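Local coordinates for protein aromatic-L-amino-acid decarboxylase (Catharanthus roseus, PDB 6EEW) that uses pyridoxal 5'-phosphate to decarboxylate L-tryptophan to tryptamine and L-5-hydroxytryptophan to serotonin, working as a homodimer, at residues 145-150 with 294-299; 229-234 with 416-421; 257-262 with 302-307; 268-273 with 284-289. All coordinates share one frame; numbering follows the deposited sequence.

Contact 1: residues 145-150 with 294-299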
loop_
_atom_site.group_PDB
_atom_site.type_symbol
_atom_site.label_atom_id
_atom_site.label_comp_id
_atom_site.label_asym_id
_atom_site.label_seq_id
_atom_site.Cartn_x
_atom_site.Cartn_y
_atom_site.Cartn_z
ATOM N N GLN A 145 23.975 2.170 -2.064
ATOM C CA GLN A 145 25.373 1.964 -2.428
ATOM C C GLN A 145 25.507 1.178 -3.727
ATOM O O GLN A 145 26.381 1.478 -4.554
ATOM C CB GLN A 145 26.113 1.228 -1.315
ATOM C CG GLN A 145 26.187 1.962 -0.005
ATOM C CD GLN A 145 26.765 1.071 1.078
ATOM O OE1 GLN A 145 27.965 0.829 1.102
ATOM N NE2 GLN A 145 25.907 0.536 1.941
ATOM N N ILE A 146 24.683 0.143 -3.919
ATOM C CA ILE A 146 24.750 -0.564 -5.195
ATOM C C ILE A 146 24.469 0.414 -6.325
ATOM O O ILE A 146 25.160 0.427 -7.348
ATOM C CB ILE A 146 23.777 -1.760 -5.216
ATOM C CG1 ILE A 146 24.207 -2.837 -4.220
ATOM C CG2 ILE A 146 23.738 -2.400 -6.582
ATOM C CD1 ILE A 146 23.039 -3.681 -3.741
ATOM N N LEU A 147 23.477 1.282 -6.137
ATOM C CA LEU A 147 23.205 2.301 -7.137
ATOM C C LEU A 147 24.268 3.374 -7.169
ATOM O O LEU A 147 24.171 4.278 -8.006
ATOM C CB LEU A 147 21.835 2.932 -6.880
ATOM C CG LEU A 147 20.648 1.962 -6.976
ATOM C CD1 LEU A 147 19.345 2.587 -6.427
ATOM C CD2 LEU A 147 20.480 1.450 -8.401
ATOM N N LYS A 148 25.256 3.310 -6.268
ATOM C CA LYS A 148 26.328 4.308 -6.191
ATOM C C LYS A 148 25.773 5.722 -6.069
ATOM O O LYS A 148 26.247 6.660 -6.718
ATOM C CB LYS A 148 27.299 4.199 -7.375
ATOM C CG LYS A 148 28.119 2.899 -7.408
ATOM C CD LYS A 148 29.022 2.850 -8.621
ATOM C CE LYS A 148 29.725 1.499 -8.773
ATOM N NZ LYS A 148 30.568 1.129 -7.587
ATOM N N LEU A 149 24.775 5.875 -5.202
ATOM C CA LEU A 149 24.249 7.182 -4.869
ATOM C C LEU A 149 25.159 7.871 -3.850
ATOM O O LEU A 149 25.827 7.211 -3.047
ATOM C CB LEU A 149 22.845 7.055 -4.281
ATOM C CG LEU A 149 21.801 6.285 -5.093
ATOM C CD1 LEU A 149 20.462 6.295 -4.353
ATOM C CD2 LEU A 149 21.655 6.882 -6.496
ATOM N N PRO A 150 25.196 9.196 -3.854
ATOM C CA PRO A 150 26.005 9.908 -2.858
ATOM C C PRO A 150 25.500 9.648 -1.442
ATOM O O PRO A 150 24.384 9.182 -1.219
ATOM C CB PRO A 150 25.852 11.381 -3.247
ATOM C CG PRO A 150 24.620 11.440 -4.114
ATOM C CD PRO A 150 24.509 10.093 -4.793
ATOM N N ALA A 294 18.080 -1.300 -13.483
ATOM C CA ALA A 294 19.204 -1.544 -14.394
ATOM C C ALA A 294 20.446 -0.764 -13.994
ATOM O O ALA A 294 21.570 -1.157 -14.324
ATOM C CB ALA A 294 18.806 -1.173 -15.819
ATOM N N CYS A 295 20.264 0.359 -13.323
ATOM C CA CYS A 295 21.387 1.178 -12.919
ATOM C C CYS A 295 22.244 0.511 -11.859
ATOM O O CYS A 295 23.245 1.114 -11.452
ATOM C CB CYS A 295 20.873 2.527 -12.434
ATOM S SG CYS A 295 20.123 3.507 -13.776
ATOM N N ILE A 296 21.899 -0.707 -11.419
ATOM C CA ILE A 296 22.838 -1.495 -10.629
ATOM C C ILE A 296 23.990 -2.023 -11.470
ATOM O O ILE A 296 24.971 -2.534 -10.914
ATOM C CB ILE A 296 22.116 -2.672 -9.947
ATOM C CG1 ILE A 296 21.661 -3.688 -11.001
ATOM C CG2 ILE A 296 20.937 -2.149 -9.126
ATOM C CD1 ILE A 296 21.116 -4.973 -10.405
ATOM N N CYS A 297 23.901 -1.903 -12.813
ATOM C CA CYS A 297 24.979 -2.300 -13.720
ATOM C C CYS A 297 25.803 -1.105 -14.143
ATOM O O CYS A 297 25.238 -0.069 -14.524
ATOM C CB CYS A 297 24.424 -2.987 -14.957
ATOM S SG CYS A 297 23.544 -4.470 -14.545
ATOM N N PRO A 298 27.126 -1.203 -14.090
ATOM C CA PRO A 298 27.953 -0.044 -14.465
ATOM C C PRO A 298 27.645 0.533 -15.838
ATOM O O PRO A 298 27.598 1.763 -15.971
ATOM C CB PRO A 298 29.379 -0.610 -14.388
ATOM C CG PRO A 298 29.216 -2.104 -14.448
ATOM C CD PRO A 298 27.939 -2.380 -13.746
ATOM N N GLU A 299 27.341 -0.303 -16.836
ATOM C CA GLU A 299 27.079 0.234 -18.169
ATOM C C GLU A 299 25.761 0.984 -18.248
ATOM O O GLU A 299 25.430 1.514 -19.313
ATOM C CB GLU A 299 27.106 -0.871 -19.227
ATOM C CG GLU A 299 25.970 -1.860 -19.166
ATOM C CD GLU A 299 26.257 -3.009 -18.232
ATOM O OE1 GLU A 299 27.030 -2.798 -17.263
ATOM O OE2 GLU A 299 25.731 -4.120 -18.484
HETATM O O HOH W 1 26.436 -2.004 -8.866
#
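Ile146 and Ile296 lie side by side with their side chains running the same way, and methyl CG2 of Ile146 rests 3.7 Å from the branching carbon CB of Ile296. Leu147 approaches the same isoleucine on a slant. One of its methyls, CD2, does the touching: Leu147 CD2 lies 3.7 Å from Ile296 CG2 and 4.2 Å from Cys295 CB. Because Ile146 CG2 is also 3.8 Å from Ile296 CG2, that one methyl of Ile296 has two aliphatic partners. The first torsion of Ile296 explains why: CG1 sits between the backbone N and the carbonyl carbon (chi1 68°), which turns the CG1-CD1 arm away and presents CB and CG2 to helix 130-146. The beta-branched shape suits the place, since one arm meets this helix end while the residue also packs on Leu390 of helix 375-409.

Helix 130-146 stops here in a Schellman motif. Lys148 takes a positive phi of 54°, and its N bonds back to Gln145 O at 2.7 Å; Arg301 donates to the carbonyl oxygens of both Leu147 and Lys148. Leu147 continues inward onto Leu315 and Trp331 of the seven-stranded sheet, so a compact apolar residue fits between sheet and loop. At the other edge of the apolar patch a water bridges the backbones, donating to Ile146 O (3.1 Å) and to Ile296 O (2.6 Å). Ile296 O receives a second bond from Gln391, so two donors grip it. Beyond Ile146, Ala67 of the second subunit packs against the isoleucine, placing this helix end beside the dimer interface.

Contact 2: residues 229-234 with 416-421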
loop_
_atom_site.group_PDB
_atom_site.type_symbol
_atom_site.label_atom_id
_atom_site.label_comp_id
_atom_site.label_asym_id
_atom_site.label_seq_id
_atom_site.Cartn_x
_atom_site.Cartn_y
_atom_site.Cartn_z
ATOM N N THR A 229 14.429 14.108 -30.028
ATOM C CA THR A 229 15.126 13.757 -28.794
ATOM C C THR A 229 14.763 12.357 -28.308
ATOM O O THR A 229 14.981 12.028 -27.134
ATOM C CB THR A 229 14.835 14.782 -27.696
ATOM O OG1 THR A 229 13.418 14.890 -27.500
ATOM C CG2 THR A 229 15.380 16.153 -28.107
ATOM N N ASP A 230 14.203 11.526 -29.190
ATOM C CA ASP A 230 13.660 10.225 -28.808
ATOM C C ASP A 230 12.609 10.359 -27.708
ATOM O O ASP A 230 12.497 9.496 -26.831
ATOM C CB ASP A 230 14.765 9.261 -28.379
ATOM C CG ASP A 230 15.754 8.970 -29.509
ATOM O OD1 ASP A 230 15.340 9.022 -30.695
ATOM O OD2 ASP A 230 16.928 8.653 -29.206
ATOM N N PHE A 231 11.844 11.454 -27.756
ATOM C CA PHE A 231 10.747 11.719 -26.822
ATOM C C PHE A 231 11.240 11.787 -25.384
ATOM O O PHE A 231 10.529 11.404 -24.450
ATOM C CB PHE A 231 9.624 10.688 -26.967
ATOM C CG PHE A 231 9.066 10.607 -28.362
ATOM C CD1 PHE A 231 8.247 11.614 -28.856
ATOM C CD2 PHE A 231 9.368 9.530 -29.182
ATOM C CE1 PHE A 231 7.736 11.551 -30.146
ATOM C CE2 PHE A 231 8.858 9.457 -30.465
ATOM C CZ PHE A 231 8.044 10.468 -30.950
ATOM N N GLY A 232 12.488 12.203 -25.218
ATOM C CA GLY A 232 12.983 12.625 -23.930
ATOM C C GLY A 232 12.866 14.125 -23.798
ATOM O O GLY A 232 12.740 14.831 -24.798
ATOM N N ILE A 233 12.858 14.616 -22.561
ATOM C CA ILE A 233 12.701 16.053 -22.341
ATOM C C ILE A 233 13.908 16.813 -22.879
ATOM O O ILE A 233 15.064 16.477 -22.590
ATOM C CB ILE A 233 12.472 16.354 -20.854
ATOM C CG1 ILE A 233 11.133 15.766 -20.397
ATOM C CG2 ILE A 233 12.497 17.866 -20.617
ATOM C CD1 ILE A 233 10.740 16.146 -18.982
ATOM N N SER A 234 13.651 17.846 -23.657
ATOM C CA SER A 234 14.724 18.737 -24.068
ATOM C C SER A 234 14.950 19.792 -22.991
ATOM O O SER A 234 14.017 20.539 -22.665
ATOM C CB SER A 234 14.398 19.409 -25.385
ATOM O OG SER A 234 15.212 20.551 -25.537
ATOM N N ILE A 416 12.366 -0.531 -36.457
ATOM C CA ILE A 416 12.475 -0.138 -35.058
ATOM C C ILE A 416 12.147 1.347 -34.970
ATOM O O ILE A 416 12.826 2.177 -35.584
ATOM C CB ILE A 416 13.876 -0.435 -34.503
ATOM C CG1 ILE A 416 14.269 -1.893 -34.763
ATOM C CG2 ILE A 416 13.908 -0.158 -33.011
ATOM C CD1 ILE A 416 13.409 -2.905 -34.031
ATOM N N VAL A 417 11.123 1.686 -34.183
ATOM C CA VAL A 417 10.578 3.041 -34.195
ATOM C C VAL A 417 11.439 4.000 -33.381
ATOM O O VAL A 417 11.616 5.163 -33.759
ATOM C CB VAL A 417 9.129 3.012 -33.681
ATOM C CG1 VAL A 417 8.562 4.419 -33.609
ATOM C CG2 VAL A 417 8.268 2.119 -34.569
ATOM N N VAL A 418 11.994 3.538 -32.265
ATOM C CA VAL A 418 12.796 4.380 -31.381
ATOM C C VAL A 418 13.886 3.505 -30.780
ATOM O O VAL A 418 13.705 2.285 -30.691
ATOM C CB VAL A 418 11.928 5.022 -30.287
ATOM C CG1 VAL A 418 11.049 6.098 -30.882
ATOM C CG2 VAL A 418 11.074 3.953 -29.605
ATOM N N PRO A 419 15.011 4.066 -30.344
ATOM C CA PRO A 419 16.121 3.217 -29.895
ATOM C C PRO A 419 15.732 2.384 -28.680
ATOM O O PRO A 419 15.021 2.848 -27.788
ATOM C CB PRO A 419 17.238 4.222 -29.573
ATOM C CG PRO A 419 16.852 5.468 -30.305
ATOM C CD PRO A 419 15.358 5.493 -30.314
ATOM N N ARG A 420 16.205 1.138 -28.660
ATOM C CA ARG A 420 16.033 0.251 -27.516
ATOM C C ARG A 420 17.050 0.634 -26.449
ATOM O O ARG A 420 18.248 0.403 -26.626
ATOM C CB ARG A 420 16.201 -1.207 -27.941
ATOM C CG ARG A 420 16.179 -2.196 -26.776
ATOM C CD ARG A 420 16.969 -3.468 -27.066
ATOM N NE ARG A 420 18.364 -3.176 -27.365
ATOM C CZ ARG A 420 19.283 -2.876 -26.454
ATOM N NH1 ARG A 420 18.966 -2.814 -25.169
ATOM N NH2 ARG A 420 20.520 -2.614 -26.830
ATOM N N ASN A 421 16.578 1.226 -25.343
ATOM C CA ASN A 421 17.462 1.639 -24.258
ATOM C C ASN A 421 17.683 0.552 -23.220
ATOM O O ASN A 421 18.739 0.516 -22.583
ATOM C CB ASN A 421 16.878 2.852 -23.529
ATOM C CG ASN A 421 16.690 4.050 -24.430
ATOM O OD1 ASN A 421 17.585 4.415 -25.196
ATOM N ND2 ASN A 421 15.515 4.671 -24.344
#
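Phe231 meets Val418 at the edge of its ring: methyl CG1 of Val418 lies near the ring plane, 4.0 Å from Phe231 CE2 and 4.2 Å from Phe231 CD2. The two side chains cross at about a right angle in this buried half of the contact. Gln201 and Thr225 pack on the phenylalanine, while Thr264 and Cys426 pack on the valine. Both are buried, where an aromatic ring and a compact branched side chain pack without polar groups to satisfy.

The solvent side is built differently. Asp230 sets its carboxylate aslant over the CG-CD edge of Pro419, with OD2 3.4 Å from Pro419 CG and OD1 3.5 Å from Pro419 CD. With CG anti to the carbonyl carbon (chi1 -62°), the acid reaches across the gap rather than back over its own loop. That loop is a type I' turn from Thr229 to Gly232, in which Asp230 and Phe231 both have positive phi. Gly232 N donates to Thr229 O at 3.1 Å, and Thr229 OG1 donates to Gly232 O at 2.8 Å, closing the turn twice. Without the carboxylate, as in an alanine here, that edge of the proline would lose its close partner in the turn and would probably be left to solvent.

The contact ties the loop after strand 220-223 of the large sheet to the hairpin loop between strands 414-416 and 424-429 of the small sheet. A methyl on a ring edge inside and an acid against aliphatic carbons outside rest on shape rather than paired charges, and the partly exposed carboxylate is probably solvated on its outer side.

Contact 3: residues 257-262 with 302-307. With TRP (tryptophan), chain E.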
loop_
_atom_site.group_PDB
_atom_site.type_symbol
_atom_site.label_atom_id
_atom_site.label_comp_id
_atom_site.label_asym_id
_atom_site.label_seq_id
_atom_site.Cartn_x
_atom_site.Cartn_y
_atom_site.Cartn_z
ATOM N N ALA A 257 11.251 14.022 -13.548
ATOM C CA ALA A 257 12.085 13.527 -14.634
ATOM C C ALA A 257 11.997 12.004 -14.666
ATOM O O ALA A 257 12.320 11.335 -13.675
ATOM C CB ALA A 257 13.528 13.986 -14.449
ATOM N N THR A 258 11.602 11.461 -15.815
ATOM C CA THR A 258 11.346 10.037 -15.975
ATOM C C THR A 258 12.512 9.330 -16.659
ATOM O O THR A 258 12.933 9.714 -17.759
ATOM C CB THR A 258 10.081 9.812 -16.787
ATOM O OG1 THR A 258 9.024 10.595 -16.227
ATOM C CG2 THR A 258 9.705 8.334 -16.771
ATOM N N LEU A 259 13.021 8.296 -15.993
ATOM C CA LEU A 259 14.057 7.414 -16.503
ATOM C C LEU A 259 13.371 6.117 -16.922
ATOM O O LEU A 259 13.224 5.187 -16.132
ATOM C CB LEU A 259 15.122 7.186 -15.444
ATOM C CG LEU A 259 16.478 6.751 -15.965
ATOM C CD1 LEU A 259 17.010 7.809 -16.925
ATOM C CD2 LEU A 259 17.425 6.545 -14.804
ATOM N N GLY A 260 12.923 6.069 -18.174
ATOM C CA GLY A 260 12.268 4.888 -18.700
ATOM C C GLY A 260 10.761 5.003 -18.698
ATOM O O GLY A 260 10.075 4.355 -17.900
ATOM N N THR A 261 10.232 5.829 -19.596
ATOM C CA THR A 261 8.795 6.014 -19.661
ATOM C C THR A 261 8.081 4.709 -20.011
ATOM O O THR A 261 8.656 3.792 -20.603
ATOM C CB THR A 261 8.449 7.106 -20.668
ATOM O OG1 THR A 261 8.828 6.676 -21.984
ATOM C CG2 THR A 261 9.174 8.393 -20.291
ATOM N N THR A 262 6.793 4.648 -19.638
ATOM C CA THR A 262 6.009 3.433 -19.817
ATOM C C THR A 262 5.795 3.114 -21.287
ATOM O O THR A 262 5.752 1.937 -21.661
ATOM C CB THR A 262 4.642 3.565 -19.120
ATOM O OG1 THR A 262 3.995 4.768 -19.548
ATOM C CG2 THR A 262 4.786 3.600 -17.590
ATOM N N HIS A 302 25.474 5.514 -15.977
ATOM C CA HIS A 302 25.560 6.860 -16.534
ATOM C C HIS A 302 24.201 7.547 -16.536
ATOM O O HIS A 302 24.127 8.780 -16.486
ATOM C CB HIS A 302 26.123 6.827 -17.961
ATOM C CG HIS A 302 25.225 6.152 -18.953
ATOM N ND1 HIS A 302 24.258 6.838 -19.659
ATOM C CD2 HIS A 302 25.112 4.856 -19.326
ATOM C CE1 HIS A 302 23.609 6.000 -20.446
ATOM N NE2 HIS A 302 24.106 4.789 -20.262
ATOM N N TYR A 303 23.112 6.777 -16.572
ATOM C CA TYR A 303 21.801 7.409 -16.570
ATOM C C TYR A 303 21.535 8.192 -15.289
ATOM O O TYR A 303 20.622 9.018 -15.262
ATOM C CB TYR A 303 20.708 6.380 -16.796
ATOM C CG TYR A 303 20.509 6.030 -18.252
ATOM C CD1 TYR A 303 20.159 6.993 -19.173
ATOM C CD2 TYR A 303 20.637 4.715 -18.695
ATOM C CE1 TYR A 303 19.959 6.677 -20.504
ATOM C CE2 TYR A 303 20.421 4.379 -20.015
ATOM C CZ TYR A 303 20.087 5.365 -20.921
ATOM O OH TYR A 303 19.884 5.040 -22.245
ATOM N N LEU A 304 22.263 7.913 -14.211
ATOM C CA LEU A 304 22.111 8.671 -12.977
ATOM C C LEU A 304 23.180 9.739 -12.796
ATOM O O LEU A 304 23.294 10.292 -11.700
ATOM C CB LEU A 304 22.118 7.738 -11.765
ATOM C CG LEU A 304 20.916 6.807 -11.640
ATOM C CD1 LEU A 304 21.063 5.918 -10.422
ATOM C CD2 LEU A 304 19.619 7.592 -11.573
ATOM N N ASP A 305 23.986 10.022 -13.817
ATOM C CA ASP A 305 24.956 11.099 -13.669
ATOM C C ASP A 305 24.215 12.383 -13.322
ATOM O O ASP A 305 23.250 12.755 -13.997
ATOM C CB ASP A 305 25.783 11.280 -14.950
ATOM C CG ASP A 305 26.857 10.202 -15.130
ATOM O OD1 ASP A 305 27.097 9.403 -14.194
ATOM O OD2 ASP A 305 27.469 10.167 -16.221
ATOM N N GLY A 306 24.704 13.091 -12.301
ATOM C CA GLY A 306 24.020 14.248 -11.755
ATOM C C GLY A 306 23.072 13.975 -10.603
ATOM O O GLY A 306 22.501 14.925 -10.052
ATOM N N ILE A 307 22.901 12.716 -10.191
ATOM C CA ILE A 307 21.950 12.407 -9.129
ATOM C C ILE A 307 22.247 13.181 -7.854
ATOM O O ILE A 307 21.363 13.339 -7.005
ATOM C CB ILE A 307 21.921 10.892 -8.866
ATOM C CG1 ILE A 307 20.755 10.520 -7.933
ATOM C CG2 ILE A 307 23.261 10.425 -8.305
ATOM C CD1 ILE A 307 19.369 10.741 -8.527
HETATM N N TRP E . 3.834 0.732 -17.085
HETATM C CA TRP E . 2.748 -0.038 -17.672
HETATM C C TRP E . 1.500 0.814 -17.888
HETATM O O TRP E . 0.516 0.693 -17.155
HETATM C CB TRP E . 2.432 -1.249 -16.791
HETATM C CG TRP E . 2.377 -0.979 -15.302
HETATM C CD1 TRP E . 1.828 0.102 -14.678
HETATM C CD2 TRP E . 2.905 -1.820 -14.257
HETATM N NE1 TRP E . 1.982 -0.011 -13.312
HETATM C CE2 TRP E . 2.636 -1.181 -13.031
HETATM C CE3 TRP E . 3.577 -3.047 -14.244
HETATM C CZ2 TRP E . 3.014 -1.726 -11.808
HETATM C CZ3 TRP E . 3.951 -3.588 -13.030
HETATM C CH2 TRP E . 3.669 -2.929 -11.830
HETATM O OXT TRP E . 1.441 1.635 -18.812
#
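At the carboxyl end of strand 251-258, in the central sheet of the cofactor-binding domain, Leu259 turns its forked side chain toward the 3-10 turn 302-304. Its CD2 does double duty, lying 3.8 Å from Tyr303 CB and 4.0 Å from Leu304 CD2. The other branch, CD1, comes obliquely to the tyrosine ring and is 4.0 Å from Tyr303 CD1. A chi1 of -158°, with CG roughly opposite the backbone N, extends the fork across the gap, where the Leu304 side chain crosses it at about a right angle. Cut back to an alanine, this residue would no longer fill the space beside Tyr303 CB and Leu304 CD2, and the 3-10 turn would probably pack less firmly on the strand end.

The tryptophan pocket begins a few residues on, as in pyridoxal phosphate enzymes whose active sites sit at the C-terminal ends of sheet strands. Gly260, with phi 99°, bends the chain where a side chain would collide with the carbonyl oxygen of Leu259. Thr262 lines the pocket and probably also contacts the pyridoxal phosphate, as in related enzymes. One face of the Tyr303 ring is occupied by the neighbouring imidazole, His302 CE1 standing 3.4 Å above its centre.

Contact 4: residues 268-273 with 284-289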
loop_
_atom_site.group_PDB
_atom_site.type_symbol
_atom_site.label_atom_id
_atom_site.label_comp_id
_atom_site.label_asym_id
_atom_site.label_seq_id
_atom_site.Cartn_x
_atom_site.Cartn_y
_atom_site.Cartn_z
ATOM N N ASP A 268 14.713 10.876 -19.690
ATOM C CA ASP A 268 14.969 12.295 -19.500
ATOM C C ASP A 268 16.378 12.489 -18.966
ATOM O O ASP A 268 16.822 11.715 -18.113
ATOM C CB ASP A 268 13.957 12.902 -18.534
ATOM C CG ASP A 268 12.532 12.767 -19.023
ATOM O OD1 ASP A 268 12.291 13.017 -20.225
ATOM O OD2 ASP A 268 11.661 12.388 -18.205
ATOM N N PRO A 269 17.093 13.522 -19.427
ATOM C CA PRO A 269 18.509 13.673 -19.056
ATOM C C PRO A 269 18.629 14.241 -17.651
ATOM O O PRO A 269 18.399 15.433 -17.424
ATOM C CB PRO A 269 19.047 14.639 -20.127
ATOM C CG PRO A 269 17.868 15.478 -20.496
ATOM C CD PRO A 269 16.644 14.576 -20.352
ATOM N N VAL A 270 18.992 13.381 -16.699
ATOM C CA VAL A 270 19.071 13.806 -15.304
ATOM C C VAL A 270 20.087 14.926 -15.129
ATOM O O VAL A 270 19.841 15.897 -14.405
ATOM C CB VAL A 270 19.399 12.604 -14.400
ATOM C CG1 VAL A 270 19.775 13.083 -13.016
ATOM C CG2 VAL A 270 18.210 11.652 -14.332
ATOM N N ASP A 271 21.236 14.821 -15.804
ATOM C CA ASP A 271 22.349 15.733 -15.539
ATOM C C ASP A 271 21.996 17.176 -15.881
ATOM O O ASP A 271 22.275 18.087 -15.093
ATOM C CB ASP A 271 23.602 15.280 -16.299
ATOM C CG ASP A 271 23.304 14.897 -17.731
ATOM O OD1 ASP A 271 22.145 15.115 -18.161
ATOM O OD2 ASP A 271 24.215 14.353 -18.410
ATOM N N SER A 272 21.413 17.420 -17.063
ATOM C CA SER A 272 21.058 18.795 -17.437
ATOM C C SER A 272 19.795 19.289 -16.724
ATOM O O SER A 272 19.728 20.452 -16.275
ATOM C CB SER A 272 20.874 18.895 -18.950
ATOM O OG SER A 272 19.958 17.921 -19.412
ATOM N N LEU A 273 18.779 18.417 -16.619
ATOM C CA LEU A 273 17.520 18.823 -16.004
ATOM C C LEU A 273 17.709 19.172 -14.539
ATOM O O LEU A 273 17.089 20.114 -14.038
ATOM C CB LEU A 273 16.469 17.723 -16.155
ATOM C CG LEU A 273 16.008 17.404 -17.574
ATOM C CD1 LEU A 273 14.999 16.272 -17.559
ATOM C CD2 LEU A 273 15.428 18.642 -18.241
ATOM N N ILE A 284 13.320 18.399 -7.941
ATOM C CA ILE A 284 13.371 17.420 -9.015
ATOM C C ILE A 284 13.327 16.020 -8.425
ATOM O O ILE A 284 14.137 15.659 -7.555
ATOM C CB ILE A 284 14.599 17.624 -9.920
ATOM C CG1 ILE A 284 14.594 16.576 -11.039
ATOM C CG2 ILE A 284 15.894 17.654 -9.106
ATOM C CD1 ILE A 284 15.636 16.834 -12.096
ATOM N N HIS A 285 12.369 15.236 -8.902
ATOM C CA HIS A 285 12.222 13.848 -8.511
ATOM C C HIS A 285 12.434 13.003 -9.749
ATOM O O HIS A 285 11.860 13.289 -10.807
ATOM C CB HIS A 285 10.838 13.558 -7.904
ATOM C CG HIS A 285 10.590 12.101 -7.681
ATOM N ND1 HIS A 285 10.954 11.450 -6.522
ATOM C CD2 HIS A 285 10.073 11.150 -8.500
ATOM C CE1 HIS A 285 10.658 10.164 -6.630
ATOM N NE2 HIS A 285 10.118 9.958 -7.819
ATOM N N VAL A 286 13.260 11.977 -9.620
ATOM C CA VAL A 286 13.531 11.058 -10.710
ATOM C C VAL A 286 12.689 9.813 -10.478
ATOM O O VAL A 286 12.887 9.079 -9.496
ATOM C CB VAL A 286 15.024 10.740 -10.823
ATOM C CG1 VAL A 286 15.246 9.657 -11.843
ATOM C CG2 VAL A 286 15.774 12.014 -11.223
ATOM N N ASP A 287 11.726 9.608 -11.381
ATOM C CA ASP A 287 10.911 8.396 -11.414
ATOM C C ASP A 287 11.667 7.366 -12.243
ATOM O O ASP A 287 11.725 7.460 -13.472
ATOM C CB ASP A 287 9.532 8.669 -12.006
ATOM C CG ASP A 287 8.699 7.395 -12.156
ATOM O OD1 ASP A 287 9.038 6.367 -11.517
ATOM O OD2 ASP A 287 7.694 7.415 -12.899
ATOM N N ALA A 288 12.273 6.395 -11.565
ATOM C CA ALA A 288 12.935 5.303 -12.255
ATOM C C ALA A 288 12.247 3.998 -11.899
ATOM O O ALA A 288 12.907 3.040 -11.484
ATOM C CB ALA A 288 14.423 5.256 -11.902
ATOM N N ALA A 289 10.917 3.964 -12.025
ATOM C CA ALA A 289 10.183 2.770 -11.623
ATOM C C ALA A 289 10.765 1.523 -12.275
ATOM O O ALA A 289 11.131 0.561 -11.592
ATOM C CB ALA A 289 8.708 2.907 -11.981
#
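Val270 and Val286 meet methyl to methyl, CG2 of the one 4.0 Å from CG2 of the other, with their side chains crossing at about a right angle. The second apolar touch comes from Ile284, whose terminal CD1 lies 4.2 Å from Leu273 CB. The same methyl also packs on the helix backbone, with Ile284 CD1 4.0 Å from Leu273 C. Both torsions of Ile284 are extended (chi1 -179°, chi2 171°), so the chain projects straight out of the strand and its last methyl reaches that far. Branched residues suit a strand whose face must fill the space under a helix, and Val310 fills in beside both Val270 and Ile284, while Leu238 and Ile233 pack on Leu273.

Polar bonds serve each segment separately. Pro269 holds the N-cap position, and its carbonyl O receives Leu273 N at 3.1 Å, the first turn of helix 270-280. Asp271 OD1 takes Ser272 N at 2.7 Å, approached on the anti side and well out of the carboxylate plane. A carboxylate near the start of a helix would be expected to interact favourably with the helix dipole. Just past the strand, Ala289 N makes a weak bond back to Asp287 OD1, and His285, pointing from the opposite face, is held at both ring nitrogens by Ser312 and Ser314. Helix 270-280 lying over strand 283-287, next to the parallel strand 251-258, is the packing of a beta-alpha-beta crossover.

In the fold
Contacts 1, 3 and 4 are buried, while contact 2 is only partly so. Contacts 3 and 4 are the closest neighbours, their centres about 4 Å apart: both draw on the large sheet, where Ala257 N pairs with His285 O, and Asp268 joins Thr258 to the start of helix 270-280. Contact 1 approaches the same core from the side of the dimer interface and touches contact 3 through Leu149, Pro150 and Cys295 against Leu304 and Ile307. Contact 2 faces the small sheet and meets contact 4 where Asp268 receives Ile233 N. Contacts 1, 3 and 4 are apolar across their segments, contact 1 with a bridging water, whereas contact 2 is half apolar and half a carboxylate on a proline.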